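Local atomic coordinates of SusD superfamily protein (Bacteroides thetaiotaomicron, PDB entry 3MCX), a protein that is of unknown function but belongs to the SusD family of outer-membrane proteins, probably binds glycans at the cell surface, and binds zinc in the crystal. Residues V56-T61 with K66-Y71; R96-L101 with L126-L131; Q394-E399 with L403-K408; S464-D467 with N471-Q474. All coordinates share one frame; numbering follows the deposited sequence.

Interaction 1 (V56-T61 with K66-Y71)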
loop_
_atom_site.group_PDB
_atom_site.type_symbol
_atom_site.label_atom_id
_atom_site.label_comp_id
_atom_site.label_asym_id
_atom_site.label_seq_id
_atom_site.Cartn_x
_atom_site.Cartn_y
_atom_site.Cartn_z
ATOM N N VAL A 56 -2.026 12.680 -5.408
ATOM C CA VAL A 56 -0.944 13.072 -4.500
ATOM C C VAL A 56 0.253 13.323 -5.393
ATOM O O VAL A 56 0.635 12.462 -6.205
ATOM C CB VAL A 56 -0.647 12.011 -3.445
ATOM C CG1 VAL A 56 0.553 12.450 -2.621
ATOM C CG2 VAL A 56 -1.858 11.729 -2.540
ATOM N N GLN A 57 0.841 14.506 -5.285
ATOM C CA GLN A 57 1.963 14.901 -6.135
ATOM C C GLN A 57 3.165 15.300 -5.288
ATOM O O GLN A 57 3.039 15.599 -4.107
ATOM C CB GLN A 57 1.568 16.080 -7.041
ATOM C CG GLN A 57 1.060 17.290 -6.294
ATOM C CD GLN A 57 0.917 18.488 -7.179
ATOM O OE1 GLN A 57 -0.131 18.755 -7.797
ATOM N NE2 GLN A 57 2.004 19.240 -7.290
ATOM N N ALA A 58 4.345 15.333 -5.901
ATOM C CA ALA A 58 5.459 16.035 -5.259
ATOM C C ALA A 58 5.116 17.502 -5.099
ATOM O O ALA A 58 4.472 18.113 -5.969
ATOM C CB ALA A 58 6.769 15.876 -6.096
ATOM N N ARG A 59 5.635 18.084 -4.022
ATOM C CA ARG A 59 5.599 19.520 -3.852
ATOM C C ARG A 59 6.648 20.265 -4.700
ATOM O O ARG A 59 6.413 21.375 -5.182
ATOM C CB ARG A 59 5.746 19.884 -2.370
ATOM C CG ARG A 59 5.755 21.370 -2.045
ATOM C CD ARG A 59 5.931 21.693 -0.554
ATOM N NE ARG A 59 7.176 21.096 -0.014
ATOM C CZ ARG A 59 8.397 21.606 -0.167
ATOM N NH1 ARG A 59 8.598 22.774 -0.755
ATOM N NH2 ARG A 59 9.434 20.920 0.310
ATOM N N ILE A 60 7.833 19.644 -4.787
ATOM C CA ILE A 60 8.986 20.209 -5.416
ATOM C C ILE A 60 9.799 19.069 -6.060
ATOM O O ILE A 60 9.918 17.973 -5.497
ATOM C CB ILE A 60 9.811 21.054 -4.382
ATOM C CG1 ILE A 60 10.787 21.976 -5.073
ATOM C CG2 ILE A 60 10.445 20.192 -3.329
ATOM C CD1 ILE A 60 11.377 23.046 -4.119
ATOM N N THR A 61 10.423 19.385 -7.194
ATOM C CA THR A 61 11.312 18.406 -7.796
ATOM C C THR A 61 12.630 18.410 -7.022
ATOM O O THR A 61 13.152 19.465 -6.655
ATOM C CB THR A 61 11.528 18.666 -9.299
ATOM O OG1 THR A 61 12.130 17.493 -9.877
ATOM C CG2 THR A 61 12.382 19.922 -9.612
ATOM N N LYS A 66 16.571 11.335 -4.596
ATOM C CA LYS A 66 15.905 12.118 -3.559
ATOM C C LYS A 66 14.419 11.768 -3.548
ATOM O O LYS A 66 13.920 11.058 -4.430
ATOM C CB LYS A 66 16.189 13.615 -3.760
ATOM C CG LYS A 66 17.676 13.994 -3.607
ATOM C CD LYS A 66 18.154 14.010 -2.145
ATOM C CE LYS A 66 19.649 14.277 -2.000
ATOM N NZ LYS A 66 20.403 13.006 -2.188
ATOM N N ARG A 67 13.704 12.232 -2.543
ATOM C CA ARG A 67 12.399 11.659 -2.251
ATOM C C ARG A 67 11.286 12.136 -3.175
ATOM O O ARG A 67 11.217 13.320 -3.572
ATOM C CB ARG A 67 12.000 11.877 -0.791
ATOM C CG ARG A 67 11.601 13.283 -0.406
ATOM C CD ARG A 67 11.264 13.387 1.125
ATOM N NE ARG A 67 12.505 13.320 1.874
ATOM C CZ ARG A 67 13.276 14.336 2.219
ATOM N NH1 ARG A 67 12.868 15.603 2.063
ATOM N NH2 ARG A 67 14.458 14.109 2.760
ATOM N N VAL A 68 10.456 11.161 -3.534
ATOM C CA VAL A 68 9.167 11.321 -4.207
ATOM C C VAL A 68 9.256 11.653 -5.700
ATOM O O VAL A 68 8.668 10.946 -6.564
ATOM C CB VAL A 68 8.218 12.327 -3.508
ATOM C CG1 VAL A 68 6.865 12.400 -4.277
ATOM C CG2 VAL A 68 7.952 11.933 -2.040
ATOM N N SER A 69 9.976 12.696 -6.039
ATOM C CA SER A 69 9.908 13.208 -7.392
ATOM C C SER A 69 10.317 12.211 -8.495
ATOM O O SER A 69 9.713 12.243 -9.563
ATOM C CB SER A 69 10.571 14.588 -7.553
ATOM O OG SER A 69 11.967 14.583 -7.316
ATOM N N PRO A 70 11.341 11.370 -8.291
ATOM C CA PRO A 70 11.655 10.446 -9.381
ATOM C C PRO A 70 10.551 9.444 -9.682
ATOM O O PRO A 70 10.433 9.001 -10.831
ATOM C CB PRO A 70 12.913 9.738 -8.866
ATOM C CG PRO A 70 13.557 10.749 -7.903
ATOM C CD PRO A 70 12.361 11.317 -7.217
ATOM N N TYR A 71 9.775 9.041 -8.671
ATOM C CA TYR A 71 8.577 8.235 -8.889
ATOM C C TYR A 71 7.488 9.046 -9.610
ATOM O O TYR A 71 6.935 8.634 -10.645
ATOM C CB TYR A 71 8.021 7.746 -7.585
ATOM C CG TYR A 71 8.852 6.744 -6.813
ATOM C CD1 TYR A 71 9.601 5.760 -7.418
ATOM C CD2 TYR A 71 8.783 6.722 -5.442
ATOM C CE1 TYR A 71 10.293 4.800 -6.657
ATOM C CE2 TYR A 71 9.475 5.763 -4.665
ATOM C CZ TYR A 71 10.205 4.811 -5.273
ATOM O OH TYR A 71 10.873 3.914 -4.491
HETATM O O HOH W 1 13.120 14.193 -9.638
#

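Interaction 2 (R96-L101 with L126-L131)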
loop_
_atom_site.group_PDB
_atom_site.type_symbol
_atom_site.label_atom_id
_atom_site.label_comp_id
_atom_site.label_asym_id
_atom_site.label_seq_id
_atom_site.Cartn_x
_atom_site.Cartn_y
_atom_site.Cartn_z
ATOM N N ARG A 96 14.249 -13.015 3.025
ATOM C CA ARG A 96 15.294 -13.900 3.522
ATOM C C ARG A 96 15.096 -14.256 4.994
ATOM O O ARG A 96 15.252 -15.393 5.379
ATOM C CB ARG A 96 16.667 -13.328 3.214
ATOM C CG ARG A 96 16.913 -13.294 1.707
ATOM C CD ARG A 96 18.276 -12.789 1.294
ATOM N NE ARG A 96 18.891 -11.796 2.161
ATOM C CZ ARG A 96 19.103 -10.559 1.755
ATOM N NH1 ARG A 96 18.743 -10.252 0.529
ATOM N NH2 ARG A 96 19.650 -9.687 2.526
ATOM N N GLN A 97 14.744 -13.278 5.796
ATOM C CA GLN A 97 14.479 -13.544 7.202
ATOM C C GLN A 97 13.270 -14.460 7.398
ATOM O O GLN A 97 13.298 -15.348 8.241
ATOM C CB GLN A 97 14.320 -12.240 7.978
ATOM C CG GLN A 97 15.643 -11.456 8.056
ATOM C CD GLN A 97 15.602 -10.303 9.044
ATOM O OE1 GLN A 97 14.623 -10.104 9.752
ATOM N NE2 GLN A 97 16.700 -9.540 9.091
ATOM N N THR A 98 12.205 -14.249 6.626
ATOM C CA THR A 98 11.068 -15.165 6.685
ATOM C C THR A 98 11.480 -16.595 6.319
ATOM O O THR A 98 11.053 -17.560 6.975
ATOM C CB THR A 98 9.826 -14.773 5.857
ATOM O OG1 THR A 98 10.079 -14.802 4.430
ATOM C CG2 THR A 98 9.278 -13.399 6.269
ATOM N N ASN A 99 12.333 -16.739 5.302
ATOM C CA ASN A 99 12.770 -18.060 4.899
ATOM C C ASN A 99 13.618 -18.741 5.958
ATOM O O ASN A 99 13.479 -19.936 6.238
ATOM C CB ASN A 99 13.517 -17.971 3.559
ATOM C CG ASN A 99 12.556 -17.819 2.395
ATOM O OD1 ASN A 99 11.474 -18.386 2.435
ATOM N ND2 ASN A 99 12.962 -17.106 1.348
ATOM N N ASN A 100 14.518 -17.979 6.593
ATOM C CA ASN A 100 15.327 -18.504 7.672
ATOM C C ASN A 100 14.483 -18.983 8.878
ATOM O O ASN A 100 14.711 -20.041 9.424
ATOM C CB ASN A 100 16.349 -17.452 8.125
ATOM C CG ASN A 100 17.435 -17.198 7.064
ATOM O OD1 ASN A 100 17.547 -17.937 6.067
ATOM N ND2 ASN A 100 18.232 -16.143 7.273
ATOM N N LEU A 101 13.472 -18.172 9.211
ATOM C CA LEU A 101 12.598 -18.494 10.335
ATOM C C LEU A 101 11.730 -19.723 10.033
ATOM O O LEU A 101 11.645 -20.613 10.852
ATOM C CB LEU A 101 11.733 -17.266 10.688
ATOM C CG LEU A 101 10.733 -17.441 11.846
ATOM C CD1 LEU A 101 11.370 -17.928 13.127
ATOM C CD2 LEU A 101 10.005 -16.114 12.050
ATOM N N LEU A 126 4.840 -16.640 6.760
ATOM C CA LEU A 126 4.369 -16.964 5.416
ATOM C C LEU A 126 3.596 -15.829 4.809
ATOM O O LEU A 126 3.808 -15.482 3.642
ATOM C CB LEU A 126 3.516 -18.255 5.416
ATOM C CG LEU A 126 4.266 -19.601 5.364
ATOM C CD1 LEU A 126 3.294 -20.753 5.674
ATOM C CD2 LEU A 126 4.986 -19.775 3.977
ATOM N N VAL A 127 2.723 -15.197 5.588
ATOM C CA VAL A 127 1.970 -14.059 5.065
ATOM C C VAL A 127 2.930 -12.909 4.736
ATOM O O VAL A 127 2.837 -12.281 3.684
ATOM C CB VAL A 127 0.819 -13.550 5.974
ATOM C CG1 VAL A 127 0.077 -12.395 5.259
ATOM C CG2 VAL A 127 -0.151 -14.625 6.272
HETATM N N MSE A 128 3.885 -12.651 5.629
HETATM C CA MSE A 128 4.871 -11.617 5.347
HETATM C C MSE A 128 5.711 -11.949 4.114
HETATM O O MSE A 128 6.063 -11.061 3.350
HETATM C CB MSE A 128 5.757 -11.381 6.559
HETATM C CG MSE A 128 6.726 -10.241 6.398
HETATM SE SE MSE A 128 5.935 -8.511 5.969
HETATM C CE MSE A 128 4.212 -8.696 6.879
ATOM N N ARG A 129 6.060 -13.208 3.917
ATOM C CA ARG A 129 6.805 -13.591 2.698
ATOM C C ARG A 129 5.977 -13.320 1.436
ATOM O O ARG A 129 6.471 -12.794 0.446
ATOM C CB ARG A 129 7.205 -15.061 2.733
ATOM C CG ARG A 129 8.290 -15.417 1.716
ATOM C CD ARG A 129 8.770 -16.826 1.823
ATOM N NE ARG A 129 7.775 -17.817 1.439
ATOM C CZ ARG A 129 7.943 -19.119 1.577
ATOM N NH1 ARG A 129 9.055 -19.581 2.098
ATOM N NH2 ARG A 129 6.999 -19.984 1.179
ATOM N N GLY A 130 4.720 -13.707 1.475
ATOM C CA GLY A 130 3.832 -13.475 0.345
ATOM C C GLY A 130 3.579 -12.015 0.076
ATOM O O GLY A 130 3.658 -11.536 -1.076
ATOM N N LEU A 131 3.331 -11.260 1.154
ATOM C CA LEU A 131 3.119 -9.816 1.018
ATOM C C LEU A 131 4.360 -9.127 0.430
ATOM O O LEU A 131 4.247 -8.262 -0.443
ATOM C CB LEU A 131 2.796 -9.241 2.385
ATOM C CG LEU A 131 2.499 -7.757 2.475
ATOM C CD1 LEU A 131 1.400 -7.364 1.492
ATOM C CD2 LEU A 131 2.104 -7.417 3.951
#

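Interaction 3 (Q394-E399 with L403-K408)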
loop_
_atom_site.group_PDB
_atom_site.type_symbol
_atom_site.label_atom_id
_atom_site.label_comp_id
_atom_site.label_asym_id
_atom_site.label_seq_id
_atom_site.Cartn_x
_atom_site.Cartn_y
_atom_site.Cartn_z
ATOM N N GLN A 394 -26.053 10.554 -3.029
ATOM C CA GLN A 394 -24.734 10.022 -3.414
ATOM C C GLN A 394 -24.714 8.517 -3.454
ATOM O O GLN A 394 -23.871 7.935 -4.137
ATOM C CB GLN A 394 -23.615 10.511 -2.484
ATOM C CG GLN A 394 -23.440 12.019 -2.513
ATOM C CD GLN A 394 -22.879 12.528 -3.830
ATOM O OE1 GLN A 394 -22.098 11.833 -4.478
ATOM N NE2 GLN A 394 -23.318 13.733 -4.244
ATOM N N GLN A 395 -25.602 7.868 -2.703
ATOM C CA GLN A 395 -25.688 6.416 -2.734
ATOM C C GLN A 395 -26.163 5.943 -4.098
ATOM O O GLN A 395 -26.933 6.615 -4.769
ATOM C CB GLN A 395 -26.596 5.896 -1.625
ATOM C CG GLN A 395 -25.963 6.130 -0.255
ATOM C CD GLN A 395 -26.821 5.677 0.876
ATOM O OE1 GLN A 395 -27.200 4.495 0.950
ATOM N NE2 GLN A 395 -27.142 6.600 1.792
ATOM N N VAL A 396 -25.665 4.773 -4.497
ATOM C CA VAL A 396 -25.958 4.234 -5.821
ATOM C C VAL A 396 -27.133 3.262 -5.833
ATOM O O VAL A 396 -27.416 2.569 -4.845
ATOM C CB VAL A 396 -24.722 3.520 -6.418
ATOM C CG1 VAL A 396 -23.558 4.496 -6.548
ATOM C CG2 VAL A 396 -24.320 2.322 -5.543
ATOM N N SER A 397 -27.829 3.271 -6.962
ATOM C CA SER A 397 -28.777 2.237 -7.355
ATOM C C SER A 397 -28.071 1.343 -8.368
ATOM O O SER A 397 -26.961 1.637 -8.773
ATOM C CB SER A 397 -29.982 2.863 -8.055
ATOM O OG SER A 397 -29.513 3.554 -9.215
ATOM N N THR A 398 -28.742 0.285 -8.832
ATOM C CA THR A 398 -28.136 -0.579 -9.856
ATOM C C THR A 398 -27.741 0.223 -11.097
ATOM O O THR A 398 -26.659 -0.001 -11.649
ATOM C CB THR A 398 -29.050 -1.775 -10.229
ATOM O OG1 THR A 398 -29.293 -2.541 -9.038
ATOM C CG2 THR A 398 -28.340 -2.698 -11.256
ATOM N N GLU A 399 -28.565 1.199 -11.480
ATOM C CA GLU A 399 -28.268 2.037 -12.651
ATOM C C GLU A 399 -27.041 2.943 -12.480
ATOM O O GLU A 399 -26.328 3.211 -13.456
ATOM C CB GLU A 399 -29.491 2.867 -13.075
ATOM C CG GLU A 399 -30.101 3.759 -12.001
ATOM N N LEU A 403 -18.327 1.266 -12.527
ATOM C CA LEU A 403 -16.926 1.188 -12.155
ATOM C C LEU A 403 -16.366 2.565 -11.801
ATOM O O LEU A 403 -15.683 2.706 -10.814
ATOM C CB LEU A 403 -16.131 0.541 -13.294
ATOM C CG LEU A 403 -14.647 0.366 -13.017
ATOM C CD1 LEU A 403 -14.354 -0.515 -11.772
ATOM C CD2 LEU A 403 -13.916 -0.191 -14.292
ATOM N N ASP A 404 -16.653 3.582 -12.605
ATOM C CA ASP A 404 -16.115 4.910 -12.332
ATOM C C ASP A 404 -16.576 5.382 -10.964
ATOM O O ASP A 404 -15.808 5.991 -10.227
ATOM C CB ASP A 404 -16.564 5.914 -13.394
ATOM C CG ASP A 404 -15.917 7.282 -13.200
ATOM O OD1 ASP A 404 -14.672 7.355 -13.188
ATOM O OD2 ASP A 404 -16.672 8.258 -13.036
ATOM N N ARG A 405 -17.833 5.111 -10.618
ATOM C CA ARG A 405 -18.292 5.524 -9.287
ATOM C C ARG A 405 -17.551 4.843 -8.142
ATOM O O ARG A 405 -17.223 5.483 -7.131
ATOM C CB ARG A 405 -19.784 5.351 -9.153
ATOM C CG ARG A 405 -20.349 6.000 -7.883
ATOM C CD ARG A 405 -20.179 7.515 -7.927
ATOM N NE ARG A 405 -20.639 8.192 -6.720
ATOM C CZ ARG A 405 -19.936 8.310 -5.592
ATOM N NH1 ARG A 405 -18.752 7.701 -5.433
ATOM N NH2 ARG A 405 -20.497 8.969 -4.572
ATOM N N ILE A 406 -17.219 3.565 -8.297
ATOM C CA ILE A 406 -16.423 2.859 -7.320
ATOM C C ILE A 406 -15.005 3.439 -7.234
ATOM O O ILE A 406 -14.461 3.677 -6.144
ATOM C CB ILE A 406 -16.318 1.353 -7.649
ATOM C CG1 ILE A 406 -17.698 0.689 -7.610
ATOM C CG2 ILE A 406 -15.375 0.675 -6.662
ATOM C CD1 ILE A 406 -17.656 -0.752 -8.183
ATOM N N LEU A 407 -14.403 3.661 -8.399
ATOM C CA LEU A 407 -13.036 4.162 -8.447
ATOM C C LEU A 407 -12.911 5.578 -7.871
ATOM O O LEU A 407 -11.920 5.869 -7.198
ATOM C CB LEU A 407 -12.487 4.048 -9.888
ATOM C CG LEU A 407 -12.384 2.599 -10.404
ATOM C CD1 LEU A 407 -11.675 2.614 -11.798
ATOM C CD2 LEU A 407 -11.627 1.656 -9.471
ATOM N N LYS A 408 -13.906 6.437 -8.146
ATOM C CA LYS A 408 -13.992 7.725 -7.446
ATOM C C LYS A 408 -14.049 7.563 -5.934
ATOM O O LYS A 408 -13.331 8.255 -5.213
ATOM C CB LYS A 408 -15.196 8.537 -7.897
ATOM C CG LYS A 408 -15.072 9.193 -9.276
ATOM C CD LYS A 408 -16.250 10.123 -9.544
ATOM C CE LYS A 408 -16.109 10.985 -10.784
ATOM N NZ LYS A 408 -17.219 11.998 -10.908
HETATM O O HOH W 2 -23.207 9.078 -6.493
#

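Interaction 4 (S464-D467 with N471-Q474)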
loop_
_atom_site.group_PDB
_atom_site.type_symbol
_atom_site.label_atom_id
_atom_site.label_comp_id
_atom_site.label_asym_id
_atom_site.label_seq_id
_atom_site.Cartn_x
_atom_site.Cartn_y
_atom_site.Cartn_z
ATOM N N SER A 464 22.680 -2.612 -9.450
ATOM C CA SER A 464 23.509 -3.550 -8.674
ATOM C C SER A 464 23.208 -4.987 -9.103
ATOM O O SER A 464 24.126 -5.789 -9.273
ATOM C CB SER A 464 23.215 -3.375 -7.185
ATOM O OG SER A 464 21.853 -3.369 -6.890
ATOM N N GLU A 465 21.927 -5.302 -9.276
ATOM C CA GLU A 465 21.554 -6.646 -9.767
ATOM C C GLU A 465 21.973 -6.924 -11.180
ATOM O O GLU A 465 22.448 -8.012 -11.512
ATOM C CB GLU A 465 20.038 -6.867 -9.629
ATOM C CG GLU A 465 19.543 -6.867 -8.230
ATOM C CD GLU A 465 19.924 -8.113 -7.425
ATOM O OE1 GLU A 465 20.284 -9.186 -7.955
ATOM O OE2 GLU A 465 19.911 -7.947 -6.212
ATOM N N ILE A 466 21.762 -5.946 -12.059
ATOM C CA ILE A 466 22.149 -6.092 -13.450
ATOM C C ILE A 466 23.644 -6.312 -13.610
ATOM O O ILE A 466 24.091 -7.191 -14.355
ATOM C CB ILE A 466 21.712 -4.835 -14.275
ATOM C CG1 ILE A 466 20.205 -4.581 -14.162
ATOM C CG2 ILE A 466 22.171 -4.962 -15.729
ATOM C CD1 ILE A 466 19.299 -5.754 -14.619
ATOM N N ASP A 467 24.426 -5.531 -12.880
ATOM C CA ASP A 467 25.883 -5.623 -12.940
ATOM C C ASP A 467 26.386 -6.989 -12.440
ATOM O O ASP A 467 27.312 -7.571 -13.055
ATOM C CB ASP A 467 26.538 -4.458 -12.164
ATOM C CG ASP A 467 26.483 -3.100 -12.917
ATOM O OD1 ASP A 467 26.286 -3.114 -14.140
ATOM O OD2 ASP A 467 26.684 -2.052 -12.267
ATOM N N ASN A 471 21.911 -13.198 -15.483
ATOM C CA ASN A 471 20.614 -13.869 -15.673
ATOM C C ASN A 471 19.428 -12.970 -15.372
ATOM O O ASN A 471 18.291 -13.370 -15.581
ATOM C CB ASN A 471 20.505 -15.139 -14.792
ATOM C CG ASN A 471 21.567 -16.141 -15.108
ATOM O OD1 ASN A 471 21.900 -16.339 -16.279
ATOM N ND2 ASN A 471 22.143 -16.763 -14.070
ATOM N N ILE A 472 19.686 -11.780 -14.811
ATOM C CA ILE A 472 18.618 -10.835 -14.493
ATOM C C ILE A 472 18.489 -9.830 -15.631
ATOM O O ILE A 472 19.421 -9.094 -15.927
ATOM C CB ILE A 472 18.899 -10.070 -13.188
ATOM C CG1 ILE A 472 19.088 -11.037 -12.009
ATOM C CG2 ILE A 472 17.801 -9.042 -12.894
ATOM C CD1 ILE A 472 17.830 -11.641 -11.519
ATOM N N GLN A 473 17.351 -9.848 -16.305
ATOM C CA GLN A 473 17.080 -8.929 -17.384
ATOM C C GLN A 473 16.521 -7.622 -16.826
ATOM O O GLN A 473 15.753 -7.619 -15.893
ATOM C CB GLN A 473 16.001 -9.506 -18.284
ATOM C CG GLN A 473 16.354 -10.729 -19.029
ATOM C CD GLN A 473 15.246 -11.080 -20.050
ATOM O OE1 GLN A 473 14.671 -10.188 -20.712
ATOM N NE2 GLN A 473 14.924 -12.362 -20.152
ATOM N N GLN A 474 16.906 -6.511 -17.433
ATOM C CA GLN A 474 16.330 -5.222 -17.068
ATOM C C GLN A 474 14.955 -5.051 -17.757
ATOM O O GLN A 474 14.691 -5.624 -18.848
ATOM C CB GLN A 474 17.280 -4.104 -17.539
ATOM C CG GLN A 474 16.932 -2.670 -17.151
ATOM C CD GLN A 474 16.618 -2.512 -15.672
ATOM O OE1 GLN A 474 15.501 -2.791 -15.215
ATOM N NE2 GLN A 474 17.620 -2.054 -14.904
HETATM O O HOH W 3 22.248 -8.507 -16.136
#

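Interaction 1 (V56-T61 with K66-Y71)
Ala58 meets Val68 across the loop, and the Ala58 carbonyl oxygen lies in the plane of the Gln57 amide. Gln57 NE2 donates to Ala58 O at 3.0 Å, nearly straight at 167°, and NE2 also bonds to the carbonyl of Trp437. The second flat group, the Arg59 guanidinium, has Ile60 CG2 over one face, offset toward the rim. Its NH2 and NH1 bond to the carbonyls of Asn289 and Gly323. Ala58 CB rests against Val68 CG1 at 3.9 Å. With chi1 at -179°, this methyl stands anti to the Val68 backbone N, which turns it to the alanine. The contact closes a short strand-loop-helix connection. Strand 56-57 pairs antiparallel with strand 292-293, and the chain then doubles back into helix 69-72, with Val68 at the N-cap position. Ser69, at the start of this helix, sets its CB 3.9 Å from Thr61 CA and 4.0 Å from Ile60 O. Its OG is held chiefly by the backbone N of Lys62. A water lies 2.6 Å from Ser69 OG and gives a weak bond to Thr61 OG1 at 3.5 Å. Thr61 OG1 has its stronger partner in Glu73.

Interaction 2 (R96-L101 with L126-L131)
Asn99 and Arg129 are joined by a hydrogen bond from Arg129 NH1 to Asn99 OD1, 2.7 Å long with an angle of 152° at the hydrogen. The donor sits nearly in line with the Asn99 C=O bond, and OD1 lies at the guanidinium edge, near its plane. The amide and guanidinium planes are steeply inclined to each other. Next to this bond Thr98 presses on the aliphatic part of the same arginine. Thr98 OG1 is 3.3 Å from both CB and CG of Arg129, a close fit. The hydroxyl hydrogen-bonds to the carbonyl of Ile95 in its own helix. The methyl CG2 of Thr98 touches CB of Met128, a selenomethionine, at 4.1 Å. CG of Arg129 points back from its own backbone N (chi1 -164°), and a bend at chi3 carries NH1 across to Asn99.

Further out, Asn99 ND2 bonds to the carbonyl of Glu157, which fixes the amide rotation. Arg129 NE forms a salt bridge with Asp182 on helix 172-186. Helices 81-106 and 115-140 follow each other as an antiparallel hairpin. The axes of segments 96-101 and 126-131 come within 9.1 Å, with their N-to-C directions 151° apart. The arrangement is consistent with the placing of the SusD family in the TPR clan. An alanine in place of Arg129 would probably leave Asp182 and Asn99 OD1 without their mate and open a gap beside Thr98. The buried guanidinium bonds to both a carboxylate and a neutral amide oxygen; Asp182 probably balances its charge, while Asn99 OD1 helps to set its direction.

Interaction 3 (Q394-E399 with L403-K408)
Arg405 lays the aliphatic part of its side chain against Val396, with CG 3.8 Å from Val396 CG1. The first torsion puts CG opposite the backbone N (chi1 -170°), and a bend at chi2 then turns the chain along the loop toward Gln394. There Arg405 NH2 gives a weak bond to Gln394 OE1, 3.3 Å long and bent to 127°. The two side chains meet at about a right angle, and their amide and guanidinium planes stand 57° apart. A water makes the firmer link. It accepts from Arg405 NE at 2.7 Å and donates to Gln394 O, also at 2.7 Å. It lies in the guanidinium plane, at the edge.

The contact closes the loop between helix 374-385 and helix 403-414, with Arg405 in the first turn of the second helix. Ile385 of the first helix touches both Gln394 and Arg405, and Val396 N bonds to Asn382 OD1 there. The main polar partner of the arginine is Glu409, one turn further along helix 403-414, which forms a salt bridge with NH1. With a leucine here instead of Arg405, Glu409 is likely to lack its counter-charge and the bridging water its donor. Gln394, a second-shell residue, has its stronger bond elsewhere, from NE2 to Asp391 OD2. Asp391 and Ser393 bind a zinc ion, which lies about 6 Å from the Gln394 side chain.

Interaction 4 (S464-D467 with N471-Q474)
Ile466 and Ile472 bring their CA atoms to 6.0 Å, the nearest pair of CA atoms between the segments, where the chain leaves helix 463-468 and folds back beside it. One water lies 2.9 Å from Ile466 O and equally 2.9 Å from Ile472 O, in position to donate to each. It has more acceptors around it than protons to give, so it need not serve both at once.

Ile466 makes the largest single share of the contact. Its CD1 reaches over the returning backbone to within 3.6 Å of Ile472 O. The same methyl meets Ile472 CG2 at 4.0 Å and Gln474 CB at 3.9 Å. The first two torsions, chi1 -57° and chi2 -58°, bend the ethyl branch toward the tail. Gln474 crosses it at about a right angle, with NE2 3.7 Å from Ile466 CG1.

This is a helix followed by a returning extended tail, just before the C terminus. Further polar bonds tie the tail to neighbouring loops. Gln474 OE1 takes the N-H of Ile461, ahead of the helix, and Gln473 O takes one from Arg169 NH1. Asn471 ND2 bonds to the carbonyl of Lys166. On the helix, Glu465 adds a looser contact, with O 4.4 Å from Ile472 CB. Its carboxylate turns to other partners, and OE2 bonds to Trp88 NE1 and to a glycerol that probably came from the crystallisation liquor.

From the N terminus, interaction 1 comes first and closes the short loop between strand 56-57 and helix 69-72. Interaction 2 follows and closes a longer hairpin, helix 81-106 against helix 115-140. Interaction 3 lies far along the chain and closes the loop ahead of helix 403-414. Interaction 4 folds the C-terminal tail onto helix 463-468. All four are in series; none nests or crosses. In space, interactions 2 and 4 come closest, with nearest atoms about 7 Å apart, and helix 81-106, which carries interaction 2, also reaches helix 463-468. Interaction 3 is on the opposite side of the chain's centre from both, its centre about 44 Å from that of interaction 4.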